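Local coordinates for protein acetaldehyde dehydrogenase (Acetylating) (Geobacillus thermoglucosidasius, PDB 5J78) that catalyses, as an acetylating aldehyde dehydrogenase, the interconversion of acetaldehyde and acetyl-CoA, probably with NAD(H) as the cofactor usual for this enzyme class, at residues A[51-55]-A[56-60]; A[252-255]-A[256-260]; A[413-416]-A[417-420]. One frame throughout, in Å; residues are numbered along the deposited sequence.

Contact 1 of 3, residues A[51-55]-A[56-60]; sequences EKMTQ and SEIDK
Glu57 reaches back over the first turn of helix 55-84 to Thr54, and the two residues form a capping box. Glu57 CB lies 3.4 Å from Thr54 OG1. Glu57 CG comes closer, 3.1 Å from Thr54 OG1. Glu57 CG stands anti to its own carbonyl carbon (chi1 -71°) and the chain runs on extended, which carries the carboxylate back toward the start of the helix. There Glu57 OE1 accepts from Thr54 N at 2.8 Å. The amide meets OE1 on its anti side, 30° out of the carboxylate plane. Glu57 OE1 also rests 3.3 Å from Met53 CB. Thr54, the N-cap, accepts in return through OG1 from Glu57 N at 3.1 Å. Its hydroxyl sits between the backbone N and the carbonyl carbon, facing the first turn. Gln55 NE2 adds a weak hydrogen bond to Asp59 OD1 at 3.0 Å, with amide and carboxylate planes 27° apart. That carboxylate also has a salt bridge to Lys156, while Gln55 OE1 accepts from Thr112 N. Met53 CB packs loosely on Ile58 CD1, 4.2 Å away. The contact lies at the protein surface, at the link between helices 28-51 and 55-84 and the first turn of the latter. Met53 packs against Pro190, and Lys156 ties the new helix to the end of helix 143-156.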
loop_
_atom_site.group_PDB
_atom_site.type_symbol
_atom_site.label_atom_id
_atom_site.label_comp_id
_atom_site.label_asym_id
_atom_site.label_seq_id
_atom_site.Cartn_x
_atom_site.Cartn_y
_atom_site.Cartn_z
ATOM N N GLU A 51 4.412 36.553 6.199
ATOM C CA GLU A 51 4.815 36.383 7.589
ATOM C C GLU A 51 5.614 37.582 8.111
ATOM O O GLU A 51 5.686 37.807 9.321
ATOM C CB GLU A 51 5.661 35.110 7.762
ATOM C CG GLU A 51 6.014 34.861 9.244
ATOM C CD GLU A 51 6.513 33.448 9.570
ATOM O OE1 GLU A 51 6.343 32.512 8.753
ATOM O OE2 GLU A 51 7.077 33.272 10.680
ATOM N N LYS A 52 6.225 38.335 7.202
ATOM C CA LYS A 52 6.997 39.521 7.587
ATOM C C LYS A 52 6.147 40.752 7.909
ATOM O O LYS A 52 6.659 41.725 8.459
ATOM C CB LYS A 52 7.999 39.854 6.475
ATOM C CG LYS A 52 9.069 38.763 6.320
ATOM C CD LYS A 52 10.089 39.025 5.222
ATOM C CE LYS A 52 11.158 37.920 5.243
ATOM N NZ LYS A 52 12.083 37.996 4.080
ATOM N N MET A 53 4.853 40.722 7.600
ATOM C CA MET A 53 4.011 41.912 7.785
ATOM C C MET A 53 3.597 42.191 9.231
ATOM O O MET A 53 3.588 41.297 10.077
ATOM C CB MET A 53 2.747 41.794 6.929
ATOM C CG MET A 53 3.027 41.682 5.462
ATOM S SD MET A 53 1.491 41.632 4.504
ATOM C CE MET A 53 2.158 41.553 2.858
ATOM N N THR A 54 3.248 43.446 9.504
ATOM C CA THR A 54 2.663 43.832 10.791
ATOM C C THR A 54 1.219 43.368 10.957
ATOM O O THR A 54 0.528 43.058 9.979
ATOM C CB THR A 54 2.648 45.360 10.973
ATOM O OG1 THR A 54 1.781 45.928 9.992
ATOM C CG2 THR A 54 4.057 45.969 10.831
ATOM N N GLN A 55 0.764 43.360 12.207
ATOM C CA GLN A 55 -0.597 43.010 12.534
ATOM C C GLN A 55 -1.569 43.871 11.723
ATOM O O GLN A 55 -2.542 43.373 11.160
ATOM C CB GLN A 55 -0.835 43.187 14.031
ATOM C CG GLN A 55 -2.194 42.685 14.518
ATOM C CD GLN A 55 -2.325 41.175 14.400
ATOM O OE1 GLN A 55 -1.829 40.432 15.244
ATOM N NE2 GLN A 55 -3.007 40.719 13.356
ATOM N N SER A 56 -1.279 45.162 11.634
ATOM C CA SER A 56 -2.178 46.082 10.944
ATOM C C SER A 56 -2.211 45.795 9.436
ATOM O O SER A 56 -3.251 45.936 8.801
ATOM C CB SER A 56 -1.774 47.537 11.215
ATOM O OG SER A 56 -1.809 48.309 10.029
ATOM N N GLU A 57 -1.082 45.374 8.878
ATOM C CA GLU A 57 -1.012 45.047 7.460
ATOM C C GLU A 57 -1.785 43.768 7.189
ATOM O O GLU A 57 -2.542 43.682 6.215
ATOM C CB GLU A 57 0.434 44.914 7.003
ATOM C CG GLU A 57 1.182 46.233 6.954
ATOM C CD GLU A 57 2.692 46.067 6.812
ATOM O OE1 GLU A 57 3.238 45.025 7.226
ATOM O OE2 GLU A 57 3.343 46.989 6.277
ATOM N N ILE A 58 -1.616 42.784 8.068
ATOM C CA ILE A 58 -2.419 41.562 8.019
ATOM C C ILE A 58 -3.897 41.899 8.155
ATOM O O ILE A 58 -4.716 41.414 7.372
ATOM C CB ILE A 58 -2.012 40.545 9.138
ATOM C CG1 ILE A 58 -0.560 40.066 8.925
ATOM C CG2 ILE A 58 -2.979 39.349 9.207
ATOM C CD1 ILE A 58 -0.345 39.148 7.744
ATOM N N ASP A 59 -4.251 42.708 9.153
ATOM C CA ASP A 59 -5.658 42.993 9.399
ATOM C C ASP A 59 -6.319 43.737 8.224
ATOM O O ASP A 59 -7.487 43.498 7.934
ATOM C CB ASP A 59 -5.838 43.793 10.688
ATOM C CG ASP A 59 -5.569 42.956 11.946
ATOM O OD1 ASP A 59 -5.433 41.715 11.854
ATOM O OD2 ASP A 59 -5.529 43.547 13.037
ATOM N N LYS A 60 -5.580 44.613 7.546
ATOM C CA LYS A 60 -6.106 45.272 6.346
ATOM C C LYS A 60 -6.416 44.261 5.232
ATOM O O LYS A 60 -7.443 44.365 4.561
ATOM C CB LYS A 60 -5.120 46.319 5.827
ATOM C CG LYS A 60 -5.136 47.614 6.614
ATOM C CD LYS A 60 -4.045 48.570 6.140
ATOM C CE LYS A 60 -3.894 49.777 7.075
ATOM N NZ LYS A 60 -5.007 50.771 6.968
#

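Contact 2 of 3, residues A[252-255]-A[256-260]; sequences ANIA and KAVQL
Helix 254-265 begins here, with Asn253 as its N-cap. The helix follows strand 244-248 of the parallel sheet. Asn253 OD1 accepts from Lys256 N at 3.3 Å, which is long for a capping bond. The N-H points well at the oxygen (164°), but it stands above the amide plane, 58° out of it, and so does not lie on a lone pair. The side chain is placed by its first torsion, with CG anti to the backbone N (chi1 -176°), which turns the amide over the first turn. Asn253 CG also rests 3.6 Å from Lys256 CB. The main chain then takes up the regular helical pattern. Asn253 O accepts from Ala257 N at 2.9 Å, and Ile254 O and Ala255 O accept from Val258 N and Gln259 N. Val258 CG2 touches Ile254 O at 3.2 Å, and Ile254 CG2 is 4.3 Å from Val258 CG2. These two side chains share one flank of the helix and pack on helix 286-295. Ala257 is buried against His399 of strand 395-399. The Lys256 chain bends at chi2 and chi4, and Lys256 NZ gives a hydrogen bond to Gln259 OE1 at 3.0 Å, nearly in line with that C=O bond. The same ammonium makes a salt bridge with Glu472 of the second subunit. Lys256 therefore has one partner on its own helix and one across the interface. The glutamine oxygen probably helps hold the ammonium in position for that carboxylate, while the amide cap answers a backbone N-H of the first turn without adding charge.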
loop_
_atom_site.group_PDB
_atom_site.type_symbol
_atom_site.label_atom_id
_atom_site.label_comp_id
_atom_site.label_asym_id
_atom_site.label_seq_id
_atom_site.Cartn_x
_atom_site.Cartn_y
_atom_site.Cartn_z
ATOM N N ALA A 252 -41.727 23.121 26.474
ATOM C CA ALA A 252 -41.347 24.032 25.380
ATOM C C ALA A 252 -42.437 25.005 24.957
ATOM O O ALA A 252 -43.611 24.637 24.887
ATOM C CB ALA A 252 -40.923 23.230 24.165
ATOM N N ASN A 253 -42.032 26.236 24.649
ATOM C CA ASN A 253 -42.830 27.133 23.801
ATOM C C ASN A 253 -42.954 26.520 22.389
ATOM O O ASN A 253 -42.047 26.672 21.567
ATOM C CB ASN A 253 -42.171 28.521 23.747
ATOM C CG ASN A 253 -42.991 29.554 22.959
ATOM O OD1 ASN A 253 -43.768 29.216 22.059
ATOM N ND2 ASN A 253 -42.796 30.833 23.294
ATOM N N ILE A 254 -44.060 25.829 22.113
ATOM C CA ILE A 254 -44.155 24.963 20.930
ATOM C C ILE A 254 -44.119 25.739 19.610
ATOM O O ILE A 254 -43.447 25.335 18.656
ATOM C CB ILE A 254 -45.434 24.099 20.986
ATOM C CG1 ILE A 254 -45.327 23.121 22.163
ATOM C CG2 ILE A 254 -45.656 23.332 19.663
ATOM C CD1 ILE A 254 -46.583 22.356 22.468
ATOM N N ALA A 255 -44.812 26.863 19.554
ATOM C CA ALA A 255 -44.828 27.661 18.339
ATOM C C ALA A 255 -43.427 28.186 17.990
ATOM O O ALA A 255 -43.003 28.168 16.826
ATOM C CB ALA A 255 -45.790 28.803 18.489
ATOM N N LYS A 256 -42.719 28.669 19.001
ATOM C CA LYS A 256 -41.383 29.229 18.799
ATOM C C LYS A 256 -40.370 28.122 18.435
ATOM O O LYS A 256 -39.475 28.306 17.598
ATOM C CB LYS A 256 -40.957 29.981 20.062
ATOM C CG LYS A 256 -39.583 30.617 20.024
ATOM C CD LYS A 256 -39.536 31.773 19.050
ATOM C CE LYS A 256 -38.136 32.350 18.948
ATOM N NZ LYS A 256 -37.761 32.584 17.522
ATOM N N ALA A 257 -40.536 26.967 19.063
ATOM C CA ALA A 257 -39.650 25.840 18.838
ATOM C C ALA A 257 -39.763 25.347 17.399
ATOM O O ALA A 257 -38.754 25.159 16.712
ATOM C CB ALA A 257 -39.974 24.726 19.804
ATOM N N VAL A 258 -41.000 25.164 16.944
ATOM C CA VAL A 258 -41.263 24.707 15.587
ATOM C C VAL A 258 -40.717 25.684 14.568
ATOM O O VAL A 258 -40.147 25.272 13.554
ATOM C CB VAL A 258 -42.784 24.510 15.330
ATOM C CG1 VAL A 258 -43.086 24.312 13.835
ATOM C CG2 VAL A 258 -43.275 23.342 16.103
ATOM N N GLN A 259 -40.915 26.972 14.830
ATOM C CA GLN A 259 -40.392 28.013 13.962
ATOM C C GLN A 259 -38.867 27.950 13.859
ATOM O O GLN A 259 -38.304 28.055 12.763
ATOM C CB GLN A 259 -40.837 29.386 14.471
ATOM C CG GLN A 259 -40.454 30.552 13.581
ATOM C CD GLN A 259 -39.022 31.020 13.786
ATOM O OE1 GLN A 259 -38.596 31.286 14.913
ATOM N NE2 GLN A 259 -38.268 31.120 12.690
ATOM N N LEU A 260 -38.190 27.794 14.990
ATOM C CA LEU A 260 -36.731 27.723 14.970
ATOM C C LEU A 260 -36.279 26.483 14.188
ATOM O O LEU A 260 -35.338 26.559 13.386
ATOM C CB LEU A 260 -36.159 27.707 16.400
ATOM C CG LEU A 260 -36.312 29.014 17.183
ATOM C CD1 LEU A 260 -36.193 28.805 18.697
ATOM C CD2 LEU A 260 -35.319 30.049 16.702
#

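Contact 3 of 3, residues A[413-416]-A[417-420]; sequences KPAG and RIVV
Arg417 folds back over Gly416, the residue just before it. Arg417 CB lies 3.5 Å from Gly416 C. The chain then bends at chi2 and chi3 (127° and -60°), and this brings the guanidinium round so that one face lies over Gly416 CA, with Arg417 NH2 3.5 Å from that carbon. Gly416 has no side chain to stand in the way of this face. The guanidinium is buried and its nitrogens are well supplied with acceptors: NH2 gives bonds to Gly442 O and His394 O, and NH1 to Asn454 OD1. A leucine in place of Arg417 would probably leave Gly442 O, His394 O and Asn454 OD1 without this donor and Gly416 CA without its flat cover. Arg417 also begins the strand run 417-420, just past the corner at Gly416. This is the last strand of the beta-alpha-beta unit made by strand 395-399, helix 403-410 and strand 415-420. It closes one edge of the parallel sheet within this chain, and residues 417-420 pair in parallel with a strand of the second subunit, so the sheet continues across the interface. Ile418 comes next. Its side chain turns back to the residues before the corner: Ile418 CG1 lies 3.6 Å from Ala415 O and 4.3 Å from Ala415 CB. Ile418 CD1 goes farther and meets Lys413 O at 3.8 Å. The isoleucine also packs on Val396 and on Val466 of the second subunit. Val419 then rests on Val433, and Val420 packs on Ile406 of helix 403-410 and on Phe468 of the second subunit.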
loop_
_atom_site.group_PDB
_atom_site.type_symbol
_atom_site.label_atom_id
_atom_site.label_comp_id
_atom_site.label_asym_id
_atom_site.label_seq_id
_atom_site.Cartn_x
_atom_site.Cartn_y
_atom_site.Cartn_z
ATOM N N LYS A 413 -24.593 13.970 26.585
ATOM C CA LYS A 413 -24.724 13.800 25.142
ATOM C C LYS A 413 -23.352 13.923 24.465
ATOM O O LYS A 413 -22.649 14.902 24.681
ATOM C CB LYS A 413 -25.712 14.819 24.570
ATOM C CG LYS A 413 -27.139 14.650 25.102
ATOM C CD LYS A 413 -27.747 13.308 24.723
ATOM C CE LYS A 413 -29.132 13.122 25.348
ATOM N NZ LYS A 413 -29.066 12.908 26.809
ATOM N N PRO A 414 -22.969 12.918 23.656
ATOM C CA PRO A 414 -21.690 12.942 22.939
ATOM C C PRO A 414 -21.789 13.792 21.687
ATOM O O PRO A 414 -21.913 13.278 20.570
ATOM C CB PRO A 414 -21.459 11.472 22.599
ATOM C CG PRO A 414 -22.860 10.961 22.366
ATOM C CD PRO A 414 -23.661 11.633 23.461
ATOM N N ALA A 415 -21.765 15.100 21.902
ATOM C CA ALA A 415 -21.808 16.072 20.829
ATOM C C ALA A 415 -21.002 17.283 21.263
ATOM O O ALA A 415 -21.110 17.720 22.406
ATOM C CB ALA A 415 -23.286 16.466 20.494
ATOM N N GLY A 416 -20.188 17.826 20.364
ATOM C CA GLY A 416 -19.419 19.009 20.686
ATOM C C GLY A 416 -20.241 20.287 20.798
ATOM O O GLY A 416 -19.845 21.245 21.487
ATOM N N ARG A 417 -21.368 20.310 20.092
ATOM C CA ARG A 417 -22.308 21.434 20.116
ATOM C C ARG A 417 -23.644 20.939 20.656
ATOM O O ARG A 417 -24.292 20.142 20.003
ATOM C CB ARG A 417 -22.514 22.022 18.709
ATOM C CG ARG A 417 -21.327 22.848 18.148
ATOM C CD ARG A 417 -20.923 22.351 16.794
ATOM N NE ARG A 417 -20.515 20.955 16.902
ATOM C CZ ARG A 417 -19.261 20.540 17.056
ATOM N NH1 ARG A 417 -18.238 21.401 17.042
ATOM N NH2 ARG A 417 -19.022 19.248 17.183
ATOM N N ILE A 418 -24.047 21.423 21.830
ATOM C CA ILE A 418 -25.277 20.994 22.481
ATOM C C ILE A 418 -26.185 22.230 22.536
ATOM O O ILE A 418 -26.038 23.107 23.391
ATOM C CB ILE A 418 -25.010 20.389 23.871
ATOM C CG1 ILE A 418 -24.142 19.126 23.740
ATOM C CG2 ILE A 418 -26.320 19.980 24.551
ATOM C CD1 ILE A 418 -23.577 18.585 25.062
ATOM N N VAL A 419 -27.088 22.311 21.563
ATOM C CA VAL A 419 -27.803 23.563 21.277
ATOM C C VAL A 419 -29.129 23.610 22.040
ATOM O O VAL A 419 -29.938 22.699 21.931
ATOM C CB VAL A 419 -28.066 23.721 19.744
ATOM C CG1 VAL A 419 -28.824 24.997 19.437
ATOM C CG2 VAL A 419 -26.749 23.723 18.974
ATOM N N VAL A 420 -29.339 24.673 22.812
ATOM C CA VAL A 420 -30.563 24.836 23.593
ATOM C C VAL A 420 -31.397 25.997 23.044
ATOM O O VAL A 420 -30.921 27.142 22.921
ATOM C CB VAL A 420 -30.261 25.092 25.097
ATOM C CG1 VAL A 420 -31.553 25.128 25.907
ATOM C CG2 VAL A 420 -29.343 24.004 25.636
#

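How the contacts relate
The three contacts follow one another along the chain without overlap. Contact 1 lies at the surface, and its centre is 46 Å from that of contact 2 and 36 Å from that of contact 3. Contacts 2 and 3 are nearer, with centres 19 Å apart and nearest atoms about 7 Å apart. Both belong to the region built round the seven-stranded parallel sheet. Strand 395-399 lies between strands 244-248 and 415-420 in that sheet, and it touches both contacts. Both also meet the second subunit. Contacts 1 and 2 each start a helix, whereas contact 3 is a corner leading into an edge strand that carries the sheet into the second subunit.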